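Local structure of oxygenase-reductase (4OSP) at residues I28-A33 against A54-A59; R67-L72 against K93-A98. The protein serves, as the C-terminal ketoreductase domain of UrdM, to bind NADP(H) and probably to reduce the C-6 ketone of angucyclinones in urdamycin formation. All coordinates share one frame; numbering follows the deposited sequence.

Contact 1 (I28-A33 against A54-A59)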
loop_
_atom_site.group_PDB
_atom_site.type_symbol
_atom_site.label_atom_id
_atom_site.label_comp_id
_atom_site.label_asym_id
_atom_site.label_seq_id
_atom_site.Cartn_x
_atom_site.Cartn_y
_atom_site.Cartn_z
ATOM N N ILE B 28 -18.976 9.528 15.196
ATOM C CA ILE B 28 -18.098 8.349 15.359
ATOM C C ILE B 28 -17.527 8.226 16.779
ATOM O O ILE B 28 -17.556 7.145 17.373
ATOM C CB ILE B 28 -16.953 8.333 14.308
ATOM C CG1 ILE B 28 -17.504 7.986 12.916
ATOM C CG2 ILE B 28 -15.854 7.348 14.705
ATOM C CD1 ILE B 28 -16.624 8.451 11.764
ATOM N N GLY B 29 -17.028 9.331 17.328
ATOM C CA GLY B 29 -16.521 9.334 18.703
ATOM C C GLY B 29 -17.564 8.824 19.679
ATOM O O GLY B 29 -17.314 7.879 20.456
ATOM N N ARG B 30 -18.746 9.437 19.625
ATOM C CA ARG B 30 -19.864 9.067 20.492
ATOM C C ARG B 30 -20.163 7.567 20.451
ATOM O O ARG B 30 -20.221 6.918 21.491
ATOM C CB ARG B 30 -21.116 9.891 20.138
ATOM C CG ARG B 30 -22.329 9.586 20.989
ATOM C CD ARG B 30 -23.503 10.497 20.665
ATOM N NE ARG B 30 -24.402 10.603 21.817
ATOM C CZ ARG B 30 -25.153 11.673 22.105
ATOM N NH1 ARG B 30 -25.135 12.743 21.306
ATOM N NH2 ARG B 30 -25.925 11.676 23.198
ATOM N N ALA B 31 -20.335 7.019 19.251
ATOM C CA ALA B 31 -20.676 5.598 19.102
ATOM C C ALA B 31 -19.550 4.687 19.597
ATOM O O ALA B 31 -19.810 3.599 20.159
ATOM C CB ALA B 31 -21.022 5.282 17.658
ATOM N N THR B 32 -18.308 5.125 19.387
ATOM C CA THR B 32 -17.146 4.383 19.863
ATOM C C THR B 32 -17.152 4.299 21.383
ATOM O O THR B 32 -17.007 3.200 21.953
ATOM C CB THR B 32 -15.821 5.008 19.378
ATOM O OG1 THR B 32 -15.784 4.997 17.944
ATOM C CG2 THR B 32 -14.634 4.220 19.916
ATOM N N ALA B 33 -17.338 5.453 22.034
ATOM C CA ALA B 33 -17.442 5.493 23.491
ATOM C C ALA B 33 -18.559 4.559 23.983
ATOM O O ALA B 33 -18.369 3.786 24.936
ATOM C CB ALA B 33 -17.656 6.922 23.988
ATOM N N ALA B 54 -21.436 16.040 26.073
ATOM C CA ALA B 54 -20.575 15.023 26.662
ATOM C C ALA B 54 -21.308 14.271 27.775
ATOM O O ALA B 54 -21.206 13.044 27.885
ATOM C CB ALA B 54 -19.291 15.646 27.180
ATOM N N ASP B 55 -22.054 15.015 28.590
ATOM C CA ASP B 55 -22.870 14.431 29.652
ATOM C C ASP B 55 -24.011 13.572 29.112
ATOM O O ASP B 55 -24.450 12.631 29.770
ATOM C CB ASP B 55 -23.398 15.525 30.589
ATOM C CG ASP B 55 -22.296 16.156 31.414
ATOM O OD1 ASP B 55 -21.323 15.447 31.745
ATOM O OD2 ASP B 55 -22.389 17.361 31.728
ATOM N N GLU B 56 -24.465 13.879 27.905
ATOM C CA GLU B 56 -25.489 13.069 27.243
ATOM C C GLU B 56 -24.974 11.663 26.866
ATOM O O GLU B 56 -25.675 10.654 27.075
ATOM C CB GLU B 56 -26.023 13.795 26.017
ATOM C CG GLU B 56 -27.444 13.403 25.636
ATOM C CD GLU B 56 -28.026 14.274 24.519
ATOM O OE1 GLU B 56 -27.259 15.044 23.879
ATOM O OE2 GLU B 56 -29.257 14.189 24.284
ATOM N N THR B 57 -23.754 11.600 26.326
ATOM C CA THR B 57 -23.106 10.326 26.023
ATOM C C THR B 57 -22.938 9.504 27.290
ATOM O O THR B 57 -23.207 8.288 27.313
ATOM C CB THR B 57 -21.704 10.535 25.427
ATOM O OG1 THR B 57 -21.772 11.476 24.348
ATOM C CG2 THR B 57 -21.134 9.204 24.923
ATOM N N VAL B 58 -22.475 10.176 28.340
ATOM C CA VAL B 58 -22.279 9.552 29.639
ATOM C C VAL B 58 -23.601 8.968 30.132
ATOM O O VAL B 58 -23.663 7.797 30.536
ATOM C CB VAL B 58 -21.677 10.560 30.649
ATOM C CG1 VAL B 58 -21.806 10.056 32.085
ATOM C CG2 VAL B 58 -20.227 10.830 30.299
ATOM N N ALA B 59 -24.660 9.773 30.053
ATOM C CA ALA B 59 -26.004 9.330 30.433
ATOM C C ALA B 59 -26.439 8.098 29.634
ATOM O O ALA B 59 -26.962 7.137 30.200
ATOM C CB ALA B 59 -27.010 10.464 30.273
#
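R30 reaches from helix 27-38 across to E56 and T57 on helix 51-63. CG is anti to the backbone N (chi1 -180°) and the chain stays extended as far as NE, which carries the guanidinium across to the neighbouring helix. T57 OG1 lies over one face of that group, offset toward its rim and 3.8 Å from R30 NE. E56 comes in at the edge, with its CG 3.4 Å from R30 NH2. The carboxylate plane of E56 is turned 60° from that of the guanidinium. The salt bridge from R30 NH2 to E56 OE1 is long, 3.7 Å. The closer approaches of NH2 are to CB and CG of E56. R30 NH1 also lies close to the guanidinium of R26, an NADP(+)-binding residue. Both helices belong to the nucleotide-binding half of the Rossmann fold: 27-38 follows the glycine-rich turn and also carries I28 of the cofactor site, while 51-63 follows the next strand, 42-47. Their local axes come within 10.3 Å at -29°. Two residues on, T32 OG1 donates to I28 O, a turn back, at 2.8 Å, adding a second donor to the carbonyl already bonded to T32 N. A33 then points its methyl at the partner helix, CB lying 4.3 Å from T57 CG2, and both residues rest on strand 42-47, through V43 and V45. The hydroxyl of T57, on the other branch, has weak hydrogen bonds to A53 O and S24 O.

Contact 2 (R67-L72 against K93-A98)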
loop_
_atom_site.group_PDB
_atom_site.type_symbol
_atom_site.label_atom_id
_atom_site.label_comp_id
_atom_site.label_asym_id
_atom_site.label_seq_id
_atom_site.Cartn_x
_atom_site.Cartn_y
_atom_site.Cartn_z
ATOM N N ARG B 67 -20.290 2.419 32.536
ATOM C CA ARG B 67 -19.619 3.442 33.361
ATOM C C ARG B 67 -18.874 4.437 32.464
ATOM O O ARG B 67 -18.159 4.033 31.541
ATOM C CB ARG B 67 -18.632 2.784 34.331
ATOM C CG ARG B 67 -19.246 1.774 35.292
ATOM C CD ARG B 67 -20.173 2.447 36.298
ATOM N NE ARG B 67 -19.571 3.621 36.930
ATOM C CZ ARG B 67 -18.635 3.566 37.880
ATOM N NH1 ARG B 67 -18.194 2.396 38.316
ATOM N NH2 ARG B 67 -18.144 4.683 38.401
ATOM N N ALA B 68 -19.058 5.729 32.729
ATOM C CA ALA B 68 -18.401 6.783 31.958
ATOM C C ALA B 68 -18.352 8.109 32.728
ATOM O O ALA B 68 -19.128 8.329 33.655
ATOM C CB ALA B 68 -19.103 6.977 30.623
ATOM N N PHE B 69 -17.425 8.981 32.344
ATOM C CA PHE B 69 -17.417 10.360 32.828
ATOM C C PHE B 69 -16.963 11.330 31.737
ATOM O O PHE B 69 -16.257 10.939 30.807
ATOM C CB PHE B 69 -16.570 10.509 34.108
ATOM C CG PHE B 69 -15.090 10.247 33.920
ATOM C CD1 PHE B 69 -14.583 8.947 33.956
ATOM C CD2 PHE B 69 -14.196 11.305 33.762
ATOM C CE1 PHE B 69 -13.223 8.707 33.805
ATOM C CE2 PHE B 69 -12.833 11.067 33.612
ATOM C CZ PHE B 69 -12.346 9.765 33.633
ATOM N N SER B 70 -17.367 12.588 31.843
ATOM C CA SER B 70 -16.970 13.567 30.840
ATOM C C SER B 70 -15.665 14.301 31.191
ATOM O O SER B 70 -15.269 14.392 32.353
ATOM C CB SER B 70 -18.106 14.549 30.534
ATOM O OG SER B 70 -18.435 15.326 31.668
ATOM N N VAL B 71 -14.996 14.791 30.156
ATOM C CA VAL B 71 -13.739 15.499 30.289
ATOM C C VAL B 71 -13.742 16.655 29.292
ATOM O O VAL B 71 -13.927 16.455 28.090
ATOM C CB VAL B 71 -12.545 14.553 30.020
ATOM C CG1 VAL B 71 -11.297 15.340 29.661
ATOM C CG2 VAL B 71 -12.293 13.658 31.226
ATOM N N LEU B 72 -13.559 17.864 29.804
ATOM C CA LEU B 72 -13.535 19.063 28.978
ATOM C C LEU B 72 -12.095 19.509 28.753
ATOM O O LEU B 72 -11.323 19.653 29.706
ATOM C CB LEU B 72 -14.325 20.180 29.668
ATOM C CG LEU B 72 -14.965 21.284 28.817
ATOM C CD1 LEU B 72 -15.774 20.696 27.665
ATOM C CD2 LEU B 72 -15.850 22.175 29.690
ATOM N N LYS B 93 -8.851 8.148 38.771
ATOM C CA LYS B 93 -8.455 7.864 40.156
ATOM C C LYS B 93 -9.678 7.726 41.077
ATOM O O LYS B 93 -9.740 6.814 41.901
ATOM C CB LYS B 93 -7.518 8.973 40.673
ATOM C CG LYS B 93 -6.920 8.742 42.057
ATOM C CD LYS B 93 -5.949 7.568 42.054
ATOM C CE LYS B 93 -5.022 7.597 43.259
ATOM N NZ LYS B 93 -3.955 6.573 43.101
ATOM N N GLU B 94 -10.636 8.638 40.925
ATOM C CA GLU B 94 -11.879 8.610 41.704
ATOM C C GLU B 94 -12.679 7.317 41.561
ATOM O O GLU B 94 -13.273 6.836 42.528
ATOM C CB GLU B 94 -12.781 9.765 41.302
ATOM C CG GLU B 94 -12.317 11.121 41.780
ATOM C CD GLU B 94 -13.387 12.168 41.590
ATOM O OE1 GLU B 94 -14.574 11.776 41.451
ATOM O OE2 GLU B 94 -13.045 13.373 41.583
ATOM N N ARG B 95 -12.715 6.765 40.352
ATOM C CA ARG B 95 -13.584 5.636 40.076
ATOM C C ARG B 95 -12.889 4.282 40.152
ATOM O O ARG B 95 -13.554 3.256 40.242
ATOM C CB ARG B 95 -14.281 5.819 38.729
ATOM C CG ARG B 95 -15.218 7.013 38.710
ATOM C CD ARG B 95 -15.525 7.491 37.306
ATOM N NE ARG B 95 -16.480 8.594 37.345
ATOM C CZ ARG B 95 -16.158 9.871 37.548
ATOM N NH1 ARG B 95 -14.893 10.230 37.707
ATOM N NH2 ARG B 95 -17.107 10.791 37.574
ATOM N N THR B 96 -11.560 4.275 40.132
ATOM C CA THR B 96 -10.818 3.012 40.077
ATOM C C THR B 96 -9.719 2.908 41.119
ATOM O O THR B 96 -9.241 1.811 41.397
ATOM C CB THR B 96 -10.142 2.802 38.704
ATOM O OG1 THR B 96 -9.299 3.926 38.424
ATOM C CG2 THR B 96 -11.175 2.640 37.592
ATOM N N ASP B 97 -9.297 4.047 41.662
ATOM C CA ASP B 97 -8.114 4.115 42.540
ATOM C C ASP B 97 -6.785 4.026 41.769
ATOM O O ASP B 97 -5.714 3.907 42.372
ATOM C CB ASP B 97 -8.168 3.043 43.647
ATOM C CG ASP B 97 -8.964 3.494 44.857
ATOM O OD1 ASP B 97 -8.537 4.460 45.533
ATOM O OD2 ASP B 97 -10.017 2.879 45.138
ATOM N N ALA B 98 -6.860 4.092 40.444
ATOM C CA ALA B 98 -5.673 4.038 39.598
ATOM C C ALA B 98 -5.814 5.025 38.440
ATOM O O ALA B 98 -6.919 5.501 38.160
ATOM C CB ALA B 98 -5.455 2.623 39.084
HETATM O O HOH W 1 -19.557 10.190 35.810
#
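R95 lays its guanidinium almost flat against F69, the two planes 16° apart, yet it is F69 CB that sits over the centre of the charged group, 3.4 Å above its plane. R95 NH1 meets the ring itself, over one face and displaced toward the rim, 3.8 Å from F69 CG. F69 points from the strand toward the helix with CG set between backbone N and carbonyl carbon (chi1 65°), which sets a face of its ring against R95 NH1. A second arginine joins: R67 bends back on itself and brings NH2 to 3.8 Å from R95 CG, leaving R67 NH2 and R95 NE 4.4 Å apart, a like-charge approach that probably costs some energy. Other bonds hold the R95 end: NH1 donates to G91 O one turn back, and a water accepts from R95 NH2 (3.1 Å) while donating to A68 O. Helix 80-96 finishes here; D97 leaves it with positive phi, and A98 N bonds T96 OG1 in an ST turn. F69 also packs on L92 of the same helix, and V71 on L84 and A87. Strand 67-72 at the sheet margin, helix 80-96 on its face and strand 103-106, which pairs with 18-21, form the beta-alpha-beta crossover of the Rossmann fold.

How the contacts relate
From the N terminus, helix 27-38 leaves strand 18-21, and contact 1 closes the loop through strand 42-47 when helix 51-63 packs beside it. The chain then runs directly into strand 67-72, and contact 2 closes a second loop of similar span with the end of helix 80-96. The loops are in series and do not cross; their centres lie 14 Å apart. Helix 51-63 joins them: D55 OD1 probably hydrogen-bonds S70 OG (2.9 Å), and V58 packs on the backbone from A68 to S70. Contact 1 thus ties two helices on one face of the parallel sheet, while contact 2 fastens a helix to its other face.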